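PDB 5TV7: putative peptidoglycan-binding/hydrolysing protein from Peptoclostridium difficile, which probably binds peptidoglycan through its peptidoglycan-binding domains and may hydrolyse it, and in this crystal carries glutamine hydroxamate. Local coordinates for residues L26-I40 and P55-L69. Numbering follows the deposited sequence.
Sequences LSGYIYTYENAPQEI and PKPDDEIFVPESANL
Tyr29 pairs with Val63, and Tyr31 with Ile61, each by two backbone hydrogen bonds, setting strands 26-32 and 60-64 antiparallel within the putative peptidoglycan-binding domain, and Glu65 N adds a bond to Ser27 O (2.9 Å). Past the strand, at Tyr33 and Glu34, the chain still follows the other segment, and Glu34 N donates to Pro57 O (3.2 Å). On one face of the pair, Phe62 has CG anti to its backbone N (chi1 174°), which lays the ring across Gly28: CZ comes to 3.3 Å from Gly28 N. Its edge meets Leu26 CD2 at CE2 and Ile30 CG1 at CD1 (3.8 Å). On the face of Tyr31, Ile61 and Val63, Ile40 rests its CG2 against Ile61 CG2 (3.5 Å), while its CG1 branch reaches Val63 CG2, which also touches Tyr31 CD2 at 3.6 Å; helix 38-46 packs here through Ile40. Leu69 brings CD1 to Pro37 CG and CD2 to Ile40 CD1. At the far end, Pro55 CB sits over one face of the Tyr33 ring in a CH-pi contact, 4.1 Å from the centroid, and Arg41 makes a cation-pi contact with the same ring. His44 of the helix bonds Asp59 OD2. Strand 60-64 is outermost in the antiparallel sheet; strand 26-32 lies between it and strand 78-87, whose Tyr82 meets Phe62 edge-to-face, and Leu26 reaches helix 116-127.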
loop_
_atom_site.group_PDB
_atom_site.type_symbol
_atom_site.label_atom_id
_atom_site.label_comp_id
_atom_site.label_asym_id
_atom_site.label_seq_id
_atom_site.Cartn_x
_atom_site.Cartn_y
_atom_site.Cartn_z
ATOM N N LEU A 26 -1.085 -8.647 6.642
ATOM C CA LEU A 26 0.185 -8.111 6.153
ATOM C C LEU A 26 0.994 -7.587 7.331
ATOM O O LEU A 26 0.673 -6.544 7.910
ATOM C CB LEU A 26 -0.012 -7.004 5.105
ATOM C CG LEU A 26 1.281 -6.611 4.379
ATOM C CD1 LEU A 26 1.779 -7.743 3.468
ATOM C CD2 LEU A 26 1.083 -5.338 3.572
ATOM N N SER A 27 2.060 -8.308 7.658
ATOM C CA SER A 27 2.913 -7.971 8.774
ATOM C C SER A 27 4.275 -7.503 8.333
ATOM O O SER A 27 4.762 -7.898 7.287
ATOM C CB SER A 27 3.060 -9.187 9.683
ATOM O OG SER A 27 1.795 -9.541 10.209
ATOM N N GLY A 28 4.894 -6.680 9.168
ATOM C CA GLY A 28 6.200 -6.121 8.868
ATOM C C GLY A 28 6.540 -5.029 9.852
ATOM O O GLY A 28 5.939 -4.947 10.927
ATOM N N TYR A 29 7.489 -4.177 9.481
ATOM C CA TYR A 29 7.950 -3.103 10.352
ATOM C C TYR A 29 7.801 -1.718 9.722
ATOM O O TYR A 29 8.025 -1.538 8.519
ATOM C CB TYR A 29 9.412 -3.359 10.744
ATOM C CG TYR A 29 9.557 -4.589 11.608
ATOM C CD1 TYR A 29 9.654 -5.862 11.040
ATOM C CD2 TYR A 29 9.550 -4.488 12.998
ATOM C CE1 TYR A 29 9.761 -6.993 11.836
ATOM C CE2 TYR A 29 9.655 -5.615 13.802
ATOM C CZ TYR A 29 9.761 -6.863 13.216
ATOM O OH TYR A 29 9.860 -7.975 14.014
ATOM N N ILE A 30 7.407 -0.750 10.546
ATOM C CA ILE A 30 7.270 0.637 10.130
ATOM C C ILE A 30 8.568 1.334 10.485
ATOM O O ILE A 30 9.043 1.240 11.616
ATOM C CB ILE A 30 6.117 1.365 10.858
ATOM C CG1 ILE A 30 4.783 0.649 10.623
ATOM C CG2 ILE A 30 6.023 2.820 10.390
ATOM C CD1 ILE A 30 3.628 1.241 11.417
ATOM N N TYR A 31 9.137 2.025 9.508
ATOM C CA TYR A 31 10.368 2.777 9.675
ATOM C C TYR A 31 10.124 4.207 9.262
ATOM O O TYR A 31 9.185 4.497 8.523
ATOM C CB TYR A 31 11.452 2.238 8.733
ATOM C CG TYR A 31 11.928 0.846 9.030
ATOM C CD1 TYR A 31 12.949 0.629 9.957
ATOM C CD2 TYR A 31 11.381 -0.261 8.377
ATOM C CE1 TYR A 31 13.404 -0.647 10.233
ATOM C CE2 TYR A 31 11.832 -1.542 8.650
ATOM C CZ TYR A 31 12.838 -1.727 9.581
ATOM O OH TYR A 31 13.295 -2.985 9.871
ATOM N N THR A 32 10.967 5.101 9.755
ATOM C CA THR A 32 10.968 6.470 9.295
ATOM C C THR A 32 12.004 6.431 8.174
ATOM O O THR A 32 12.868 5.536 8.154
ATOM C CB THR A 32 11.407 7.462 10.380
ATOM O OG1 THR A 32 12.699 7.091 10.864
ATOM C CG2 THR A 32 10.411 7.474 11.540
ATOM N N TYR A 33 11.920 7.380 7.246
ATOM C CA TYR A 33 12.861 7.439 6.132
ATOM C C TYR A 33 14.317 7.441 6.624
ATOM O O TYR A 33 15.153 6.714 6.089
ATOM C CB TYR A 33 12.556 8.651 5.242
ATOM C CG TYR A 33 13.533 8.876 4.108
ATOM C CD1 TYR A 33 13.715 7.913 3.119
ATOM C CD2 TYR A 33 14.238 10.076 3.996
ATOM C CE1 TYR A 33 14.597 8.122 2.070
ATOM C CE2 TYR A 33 15.126 10.297 2.951
ATOM C CZ TYR A 33 15.300 9.319 1.990
ATOM O OH TYR A 33 16.173 9.538 0.951
ATOM N N GLU A 34 14.610 8.220 7.662
ATOM C CA GLU A 34 15.981 8.257 8.186
ATOM C C GLU A 34 16.406 6.940 8.860
ATOM O O GLU A 34 17.579 6.580 8.808
ATOM C CB GLU A 34 16.211 9.462 9.108
ATOM C CG GLU A 34 15.328 9.543 10.342
ATOM C CD GLU A 34 15.711 10.699 11.256
ATOM O OE1 GLU A 34 16.764 11.338 11.027
ATOM O OE2 GLU A 34 14.961 10.961 12.220
ATOM N N ASN A 35 15.462 6.214 9.458
ATOM C CA ASN A 35 15.778 4.927 10.119
ATOM C C ASN A 35 15.674 3.707 9.207
ATOM O O ASN A 35 16.201 2.645 9.539
ATOM C CB ASN A 35 14.855 4.688 11.321
ATOM C CG ASN A 35 15.047 5.705 12.428
ATOM O OD1 ASN A 35 14.095 6.068 13.116
ATOM N ND2 ASN A 35 16.275 6.177 12.602
ATOM N N ALA A 36 14.993 3.853 8.072
ATOM C CA ALA A 36 14.760 2.721 7.170
ATOM C C ALA A 36 16.038 2.099 6.619
ATOM O O ALA A 36 17.054 2.784 6.493
ATOM C CB ALA A 36 13.856 3.139 6.012
ATOM N N PRO A 37 15.991 0.786 6.295
ATOM C CA PRO A 37 17.157 0.161 5.670
ATOM C C PRO A 37 17.473 0.904 4.377
ATOM O O PRO A 37 16.557 1.430 3.729
ATOM C CB PRO A 37 16.691 -1.272 5.384
ATOM C CG PRO A 37 15.573 -1.516 6.339
ATOM C CD PRO A 37 14.911 -0.189 6.553
ATOM N N GLN A 38 18.745 0.938 3.997
ATOM C CA GLN A 38 19.168 1.695 2.822
ATOM C C GLN A 38 18.455 1.306 1.525
ATOM O O GLN A 38 18.163 2.167 0.703
ATOM C CB GLN A 38 20.686 1.610 2.632
ATOM C CG GLN A 38 21.216 2.600 1.607
ATOM C CD GLN A 38 20.886 4.046 1.955
ATOM O OE1 GLN A 38 20.823 4.418 3.128
ATOM N NE2 GLN A 38 20.684 4.870 0.933
ATOM N N GLU A 39 18.188 0.019 1.342
ATOM C CA GLU A 39 17.478 -0.454 0.151
ATOM C C GLU A 39 16.057 0.143 0.094
ATOM O O GLU A 39 15.529 0.442 -0.987
ATOM C CB GLU A 39 17.447 -1.978 0.139
ATOM C CG GLU A 39 16.794 -2.580 -1.092
ATOM C CD GLU A 39 17.053 -4.071 -1.237
ATOM O OE1 GLU A 39 18.031 -4.586 -0.639
ATOM O OE2 GLU A 39 16.285 -4.727 -1.979
ATOM N N ILE A 40 15.468 0.330 1.274
ATOM C CA ILE A 40 14.153 0.944 1.416
ATOM C C ILE A 40 14.284 2.463 1.217
ATOM O O ILE A 40 13.422 3.081 0.601
ATOM C CB ILE A 40 13.522 0.591 2.788
ATOM C CG1 ILE A 40 13.377 -0.933 2.929
ATOM C CG2 ILE A 40 12.178 1.277 2.978
ATOM C CD1 ILE A 40 12.550 -1.603 1.841
ATOM N N PRO A 55 11.899 13.812 -0.336
ATOM C CA PRO A 55 11.573 12.997 0.833
ATOM C C PRO A 55 11.985 13.725 2.118
ATOM O O PRO A 55 12.993 14.436 2.124
ATOM C CB PRO A 55 12.425 11.740 0.635
ATOM C CG PRO A 55 13.571 12.188 -0.208
ATOM C CD PRO A 55 13.011 13.237 -1.119
ATOM N N LYS A 56 11.192 13.568 3.174
ATOM C CA LYS A 56 11.490 14.167 4.475
ATOM C C LYS A 56 11.933 13.058 5.438
ATOM O O LYS A 56 11.523 11.904 5.276
ATOM C CB LYS A 56 10.266 14.902 5.017
ATOM C CG LYS A 56 9.795 16.034 4.117
ATOM C CD LYS A 56 8.477 16.622 4.590
ATOM C CE LYS A 56 7.967 17.666 3.607
ATOM N NZ LYS A 56 6.664 18.252 4.030
ATOM N N PRO A 57 12.768 13.396 6.447
ATOM C CA PRO A 57 13.271 12.392 7.411
ATOM C C PRO A 57 12.202 11.584 8.167
ATOM O O PRO A 57 12.419 10.402 8.455
ATOM C CB PRO A 57 14.076 13.235 8.409
ATOM C CG PRO A 57 14.459 14.451 7.655
ATOM C CD PRO A 57 13.316 14.737 6.733
ATOM N N ASP A 58 11.076 12.224 8.483
ATOM C CA ASP A 58 9.987 11.571 9.229
ATOM C C ASP A 58 8.923 10.866 8.351
ATOM O O ASP A 58 7.839 10.542 8.839
ATOM C CB ASP A 58 9.332 12.570 10.207
ATOM C CG ASP A 58 8.761 13.806 9.515
ATOM O OD1 ASP A 58 9.005 13.996 8.303
ATOM O OD2 ASP A 58 8.081 14.599 10.195
ATOM N N ASP A 59 9.225 10.632 7.072
ATOM C CA ASP A 59 8.292 9.904 6.186
ATOM C C ASP A 59 8.197 8.463 6.642
ATOM O O ASP A 59 9.221 7.800 6.799
ATOM C CB ASP A 59 8.770 9.895 4.734
ATOM C CG ASP A 59 8.599 11.222 4.038
ATOM O OD1 ASP A 59 7.856 12.095 4.526
ATOM O OD2 ASP A 59 9.215 11.381 2.969
ATOM N N GLU A 60 6.978 7.976 6.849
ATOM C CA GLU A 60 6.793 6.590 7.262
ATOM C C GLU A 60 6.792 5.647 6.078
ATOM O O GLU A 60 6.188 5.937 5.043
ATOM C CB GLU A 60 5.507 6.403 8.051
ATOM C CG GLU A 60 5.563 7.012 9.442
ATOM C CD GLU A 60 4.407 6.569 10.318
ATOM O OE1 GLU A 60 3.467 5.925 9.789
ATOM O OE2 GLU A 60 4.449 6.851 11.539
ATOM N N ILE A 61 7.486 4.527 6.243
ATOM C CA ILE A 61 7.542 3.488 5.236
ATOM C C ILE A 61 7.293 2.180 5.957
ATOM O O ILE A 61 7.937 1.902 6.973
ATOM C CB ILE A 61 8.922 3.404 4.535
ATOM C CG1 ILE A 61 9.383 4.792 4.053
ATOM C CG2 ILE A 61 8.856 2.408 3.375
ATOM C CD1 ILE A 61 10.821 4.840 3.612
ATOM N N PHE A 62 6.344 1.393 5.459
ATOM C CA PHE A 62 6.061 0.078 6.032
ATOM C C PHE A 62 6.745 -0.962 5.160
ATOM O O PHE A 62 6.550 -0.991 3.934
ATOM C CB PHE A 62 4.558 -0.182 6.134
ATOM C CG PHE A 62 4.212 -1.580 6.589
ATOM C CD1 PHE A 62 4.397 -1.966 7.914
ATOM C CD2 PHE A 62 3.681 -2.504 5.698
ATOM C CE1 PHE A 62 4.068 -3.251 8.333
ATOM C CE2 PHE A 62 3.359 -3.791 6.110
ATOM C CZ PHE A 62 3.550 -4.162 7.429
ATOM N N VAL A 63 7.555 -1.803 5.800
ATOM C CA VAL A 63 8.313 -2.841 5.121
ATOM C C VAL A 63 7.753 -4.190 5.528
ATOM O O VAL A 63 7.907 -4.595 6.679
ATOM C CB VAL A 63 9.801 -2.780 5.510
ATOM C CG1 VAL A 63 10.581 -3.901 4.838
ATOM C CG2 VAL A 63 10.382 -1.418 5.157
ATOM N N PRO A 64 7.092 -4.890 4.590
ATOM C CA PRO A 64 6.551 -6.197 4.937
ATOM C C PRO A 64 7.638 -7.255 5.116
ATOM O O PRO A 64 8.729 -7.132 4.551
ATOM C CB PRO A 64 5.640 -6.540 3.756
ATOM C CG PRO A 64 6.104 -5.701 2.638
ATOM C CD PRO A 64 6.832 -4.521 3.187
ATOM N N GLU A 65 7.337 -8.269 5.923
ATOM C CA GLU A 65 8.270 -9.372 6.151
ATOM C C GLU A 65 8.516 -10.169 4.852
ATOM O O GLU A 65 9.562 -10.816 4.716
ATOM C CB GLU A 65 7.777 -10.284 7.289
ATOM C CG GLU A 65 6.453 -10.998 7.022
ATOM C CD GLU A 65 5.893 -11.736 8.239
ATOM O OE1 GLU A 65 4.849 -12.412 8.080
ATOM O OE2 GLU A 65 6.471 -11.645 9.354
ATOM N N SER A 66 7.563 -10.112 3.911
ATOM C CA SER A 66 7.717 -10.780 2.606
ATOM C C SER A 66 8.817 -10.133 1.748
ATOM O O SER A 66 9.381 -10.794 0.878
ATOM C CB SER A 66 6.394 -10.809 1.814
ATOM O OG SER A 66 5.937 -9.508 1.456
ATOM N N ALA A 67 9.108 -8.851 1.995
ATOM C CA ALA A 67 10.159 -8.129 1.258
ATOM C C ALA A 67 11.538 -8.742 1.504
ATOM O O ALA A 67 11.894 -9.075 2.637
ATOM C CB ALA A 67 10.170 -6.653 1.630
ATOM N N ASN A 68 12.310 -8.865 0.427
ATOM C CA ASN A 68 13.639 -9.473 0.472
ATOM C C ASN A 68 14.744 -8.467 0.829
ATOM O O ASN A 68 15.302 -7.802 -0.048
ATOM C CB ASN A 68 13.940 -10.140 -0.878
ATOM C CG ASN A 68 15.282 -10.842 -0.901
ATOM O OD1 ASN A 68 15.830 -11.199 0.143
ATOM N ND2 ASN A 68 15.812 -11.059 -2.096
ATOM N N LEU A 69 15.041 -8.366 2.126
ATOM C CA LEU A 69 16.116 -7.512 2.637
ATOM C C LEU A 69 17.195 -8.435 3.197
ATOM O O LEU A 69 16.894 -9.349 3.968
ATOM C CB LEU A 69 15.601 -6.556 3.716
ATOM C CG LEU A 69 14.557 -5.525 3.271
ATOM C CD1 LEU A 69 14.098 -4.690 4.459
ATOM C CD2 LEU A 69 15.094 -4.633 2.155
HETATM O O HOH W 1 2.991 -10.723 6.466
#